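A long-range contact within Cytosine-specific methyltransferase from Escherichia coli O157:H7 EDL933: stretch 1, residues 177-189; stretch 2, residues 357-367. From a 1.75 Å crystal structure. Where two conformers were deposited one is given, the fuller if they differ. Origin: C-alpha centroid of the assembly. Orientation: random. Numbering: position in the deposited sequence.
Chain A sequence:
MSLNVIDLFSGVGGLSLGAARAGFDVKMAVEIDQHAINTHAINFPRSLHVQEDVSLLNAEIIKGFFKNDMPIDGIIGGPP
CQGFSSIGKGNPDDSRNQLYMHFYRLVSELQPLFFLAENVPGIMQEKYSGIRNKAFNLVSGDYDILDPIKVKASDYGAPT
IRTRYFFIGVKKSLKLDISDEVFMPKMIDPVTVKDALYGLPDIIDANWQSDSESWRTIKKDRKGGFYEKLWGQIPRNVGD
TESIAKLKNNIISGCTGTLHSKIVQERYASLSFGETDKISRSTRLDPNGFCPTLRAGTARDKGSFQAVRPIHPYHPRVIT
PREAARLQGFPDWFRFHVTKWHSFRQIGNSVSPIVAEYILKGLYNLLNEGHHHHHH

Stretch 1 (177-189) DISDEVFMPKMID
Stretch 2, residues 357-367: EYILKGLYNLL

Residues 357-367 belong to a helix that begins earlier in the chain, across which residues 177-189 run as an irregular segment in the opposite sense: Ile178 lies nearest Leu366 (CA-CA 8.2 Å), Val182 nearest Gly362 (5.2 Å) and Phe183 nearest Ile359 (5.4 Å). Together they bury 509 Å². Residues 180-183 adopt helical phi/psi angles, and the hydrogen bond from Phe183 N to Asp180 O (2.9 Å) closes this turn.

The backbones come closest, CA to CA, at Gly362 and Val182. A CB on Gly362 would point toward the segment and clash with Phe183 CE1, so glycine leaves room for the ring. Phe183 (chi1 m, -58°; chi2 -57°) leaves its backbone sideways, but its ring reaches the helix, with Phe183 CE1 4.2 Å from Gly362 CA. The ring edge meets a backbone carbonyl, Phe183 CE1 lying 3.3 Å from Ile359 O, while Phe183 CD1 packs 4.0 Å from Ile359 CG2 (m, m) and Phe183 CE1 lies 4.1 Å from Leu363 CG (m, t).

The buried Leu366 points its CA-CB bond at the segment. Its chi1 of -93° lies between wells and its chi2 is p (39°); its two methyls meet branched apolar side chains, Leu366 CD2 3.8 Å from Ile178 CG1 and Leu366 CD1 3.9 Å from Val182 CG1, with no polar side-chain group to satisfy. Ile178 (m, t) starts sideways yet brings its end nearer; Val182 (m) also starts sideways.

Tyr358 (chi1 t, -153°; chi2 92°) extends along the later part of the segment, where Met184 to Lys186 are extended, Met187 turns (63/39) and Ile188 resumes extension. Lys186 N donates a hydrogen bond to Tyr358 OH (3.1 Å, 146°). Met184 O approaches the ring edge, 3.1 Å from Tyr358 CE2, and Ile188 (m, m) points toward the helix, placing Ile188 CD1 4.0 Å from Tyr358 CE1. Lys186 (p, t, t, t) passes its CG 3.4 Å from Tyr358 OH before its end leads away.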

# COMPACT_ATOMS: atom_id res chain seq x y z
N ASP A 177 -2.87 -1.65 -27.43
CA ASP A 177 -1.93 -2.77 -27.42
C ASP A 177 -1.11 -2.65 -26.15
O ASP A 177 -0.59 -1.57 -25.86
CB ASP A 177 -0.99 -2.73 -28.63
CG ASP A 177 -1.74 -2.79 -29.96
OD1 ASP A 177 -2.48 -3.77 -30.19
OD2 ASP A 177 -1.58 -1.84 -30.76
N ILE A 178 -1.03 -3.74 -25.39
CA ILE A 178 -0.27 -3.73 -24.14
C ILE A 178 0.87 -4.74 -24.12
O ILE A 178 0.65 -5.95 -24.00
CB ILE A 178 -1.16 -3.94 -22.89
CG1 ILE A 178 -2.33 -2.96 -22.88
CG2 ILE A 178 -0.32 -3.78 -21.60
CD1 ILE A 178 -3.31 -3.23 -21.80
N SER A 179 2.09 -4.22 -24.23
CA SER A 179 3.29 -5.02 -24.02
C SER A 179 3.64 -4.96 -22.54
O SER A 179 3.27 -4.01 -21.83
CB SER A 179 4.46 -4.49 -24.86
OG SER A 179 4.99 -3.28 -24.35
N ASP A 180 4.37 -5.98 -22.07
CA ASP A 180 4.78 -6.03 -20.67
C ASP A 180 5.87 -5.01 -20.35
O ASP A 180 6.10 -4.68 -19.18
CB ASP A 180 5.20 -7.44 -20.29
CG ASP A 180 4.02 -8.40 -20.18
OD1 ASP A 180 2.93 -8.00 -19.68
OD2 ASP A 180 4.18 -9.57 -20.61
N GLU A 181 6.52 -4.51 -21.39
CA GLU A 181 7.51 -3.44 -21.26
C GLU A 181 7.03 -2.37 -20.30
O GLU A 181 7.81 -1.90 -19.47
CB GLU A 181 7.83 -2.79 -22.61
CG GLU A 181 8.79 -1.60 -22.53
CD GLU A 181 9.56 -1.36 -23.82
OE1 GLU A 181 8.95 -1.47 -24.91
OE2 GLU A 181 10.78 -1.06 -23.73
N VAL A 182 5.74 -2.02 -20.40
CA VAL A 182 5.23 -0.88 -19.66
C VAL A 182 5.29 -1.13 -18.14
O VAL A 182 5.66 -0.21 -17.41
CB VAL A 182 3.82 -0.37 -20.16
CG1 VAL A 182 3.85 -0.12 -21.69
CG2 VAL A 182 2.68 -1.30 -19.80
N PHE A 183 5.03 -2.37 -17.72
CA PHE A 183 4.95 -2.74 -16.29
C PHE A 183 6.25 -3.28 -15.67
O PHE A 183 6.35 -3.44 -14.44
CB PHE A 183 3.83 -3.75 -16.06
CG PHE A 183 2.48 -3.26 -16.50
CD1 PHE A 183 1.95 -2.08 -15.98
CD2 PHE A 183 1.74 -3.96 -17.46
CE1 PHE A 183 0.69 -1.60 -16.39
CE2 PHE A 183 0.47 -3.50 -17.89
CZ PHE A 183 -0.06 -2.32 -17.35
N MET A 184 7.23 -3.59 -16.53
CA MET A 184 8.48 -4.18 -16.09
C MET A 184 9.34 -3.09 -15.51
O MET A 184 9.33 -1.97 -16.03
CB MET A 184 9.23 -4.76 -17.30
CG MET A 184 8.78 -6.10 -17.77
SD MET A 184 9.54 -6.37 -19.40
CE MET A 184 11.30 -6.53 -18.98
N PRO A 185 10.13 -3.43 -14.48
CA PRO A 185 11.02 -2.45 -13.88
C PRO A 185 12.26 -2.18 -14.73
O PRO A 185 12.93 -3.11 -15.19
CB PRO A 185 11.42 -3.09 -12.55
CG PRO A 185 11.13 -4.54 -12.69
CD PRO A 185 10.23 -4.76 -13.84
N LYS A 186 12.55 -0.91 -14.94
CA LYS A 186 13.75 -0.53 -15.66
C LYS A 186 14.43 0.65 -14.99
O LYS A 186 13.76 1.59 -14.54
CB LYS A 186 13.45 -0.27 -17.15
CG LYS A 186 12.39 0.77 -17.48
CD LYS A 186 12.45 1.12 -18.97
CE LYS A 186 11.69 2.41 -19.27
NZ LYS A 186 12.28 3.12 -20.43
N MET A 187 15.76 0.57 -14.91
CA MET A 187 16.62 1.57 -14.25
C MET A 187 16.35 1.69 -12.74
O MET A 187 16.37 2.80 -12.19
CB MET A 187 16.50 2.95 -14.93
CG MET A 187 17.22 3.09 -16.28
SD MET A 187 17.03 4.78 -16.91
CE MET A 187 18.19 5.70 -15.87
N ILE A 188 16.10 0.55 -12.10
CA ILE A 188 15.75 0.51 -10.67
C ILE A 188 16.94 0.13 -9.78
O ILE A 188 17.43 -0.99 -9.86
CB ILE A 188 14.59 -0.50 -10.37
CG1 ILE A 188 13.30 -0.13 -11.11
CG2 ILE A 188 14.31 -0.55 -8.88
CD1 ILE A 188 12.71 1.23 -10.75
N ASP A 189 17.38 1.04 -8.92
CA ASP A 189 18.38 0.70 -7.91
C ASP A 189 17.71 0.08 -6.68
O ASP A 189 16.75 0.66 -6.14
CB ASP A 189 19.19 1.94 -7.52
CG ASP A 189 20.10 2.42 -8.65
OD1 ASP A 189 20.98 1.63 -9.07
OD2 ASP A 189 19.92 3.56 -9.12
N GLU A 357 2.82 2.79 -7.67
CA GLU A 357 3.10 3.90 -8.58
C GLU A 357 3.61 3.41 -9.93
O GLU A 357 3.18 3.88 -10.99
CB GLU A 357 4.13 4.86 -8.01
CG GLU A 357 4.30 6.13 -8.91
CD GLU A 357 5.45 7.00 -8.46
OE1 GLU A 357 6.07 6.68 -7.41
OE2 GLU A 357 5.72 8.01 -9.14
N TYR A 358 4.52 2.45 -9.87
CA TYR A 358 5.12 1.95 -11.10
C TYR A 358 4.10 1.36 -12.05
O TYR A 358 4.09 1.73 -13.22
CB TYR A 358 6.25 0.97 -10.82
CG TYR A 358 7.27 0.96 -11.95
CD1 TYR A 358 8.40 1.79 -11.90
CD2 TYR A 358 7.11 0.14 -13.07
CE1 TYR A 358 9.34 1.81 -12.92
CE2 TYR A 358 8.06 0.16 -14.10
CZ TYR A 358 9.17 1.00 -14.01
OH TYR A 358 10.13 1.03 -15.02
N ILE A 359 3.29 0.42 -11.54
CA ILE A 359 2.25 -0.27 -12.30
C ILE A 359 1.19 0.70 -12.82
O ILE A 359 0.84 0.65 -14.01
CB ILE A 359 1.58 -1.38 -11.47
CG1 ILE A 359 2.61 -2.40 -10.94
CG2 ILE A 359 0.44 -2.06 -12.24
CD1 ILE A 359 3.48 -3.09 -12.03
N LEU A 360 0.69 1.57 -11.94
CA LEU A 360 -0.34 2.53 -12.33
C LEU A 360 0.19 3.58 -13.33
O LEU A 360 -0.59 4.06 -14.16
CB LEU A 360 -0.99 3.16 -11.07
CG LEU A 360 -2.02 2.19 -10.43
CD1 LEU A 360 -2.24 2.53 -8.95
CD2 LEU A 360 -3.37 2.23 -11.20
N LYS A 361 1.48 3.94 -13.29
CA LYS A 361 2.03 4.93 -14.26
C LYS A 361 2.02 4.34 -15.68
O LYS A 361 1.82 5.08 -16.65
CB LYS A 361 3.46 5.41 -13.88
CG LYS A 361 4.03 6.58 -14.76
CD LYS A 361 3.13 7.82 -14.67
CE LYS A 361 3.67 9.10 -15.34
NZ LYS A 361 2.67 10.24 -15.07
N GLY A 362 2.20 3.03 -15.78
CA GLY A 362 2.09 2.30 -17.03
C GLY A 362 0.71 2.48 -17.63
O GLY A 362 0.58 2.82 -18.81
N LEU A 363 -0.32 2.30 -16.80
CA LEU A 363 -1.70 2.51 -17.23
C LEU A 363 -1.99 3.96 -17.58
O LEU A 363 -2.71 4.21 -18.55
CB LEU A 363 -2.70 2.01 -16.19
CG LEU A 363 -2.82 0.50 -16.13
CD1 LEU A 363 -3.22 0.00 -14.75
CD2 LEU A 363 -3.81 0.06 -17.20
N TYR A 364 -1.47 4.91 -16.81
CA TYR A 364 -1.71 6.33 -17.06
C TYR A 364 -1.13 6.69 -18.42
O TYR A 364 -1.78 7.38 -19.22
CB TYR A 364 -1.05 7.20 -16.00
CG TYR A 364 -1.30 8.69 -16.17
CD1 TYR A 364 -2.46 9.29 -15.64
CD2 TYR A 364 -0.37 9.51 -16.81
CE1 TYR A 364 -2.68 10.68 -15.78
CE2 TYR A 364 -0.58 10.88 -16.96
CZ TYR A 364 -1.72 11.46 -16.44
OH TYR A 364 -1.91 12.81 -16.59
N ASN A 365 0.10 6.24 -18.67
CA ASN A 365 0.77 6.49 -19.94
C ASN A 365 0.01 5.94 -21.14
O ASN A 365 -0.11 6.63 -22.16
CB ASN A 365 2.20 5.99 -19.91
CG ASN A 365 3.10 6.87 -19.07
OD1 ASN A 365 2.77 8.03 -18.78
ND2 ASN A 365 4.23 6.33 -18.65
N LEU A 366 -0.52 4.72 -21.00
CA LEU A 366 -1.39 4.11 -22.02
C LEU A 366 -2.61 4.97 -22.35
O LEU A 366 -3.01 5.09 -23.51
CB LEU A 366 -1.88 2.74 -21.56
CG LEU A 366 -1.13 1.46 -21.94
CD1 LEU A 366 0.36 1.64 -21.89
CD2 LEU A 366 -1.58 0.30 -21.06
N LEU A 367 -3.21 5.57 -21.33
CA LEU A 367 -4.45 6.27 -21.52
C LEU A 367 -4.23 7.72 -21.99
O LEU A 367 -5.19 8.44 -22.25
CB LEU A 367 -5.32 6.19 -20.26
CG LEU A 367 -5.67 4.78 -19.73
CD1 LEU A 367 -6.15 4.90 -18.29
CD2 LEU A 367 -6.68 4.00 -20.57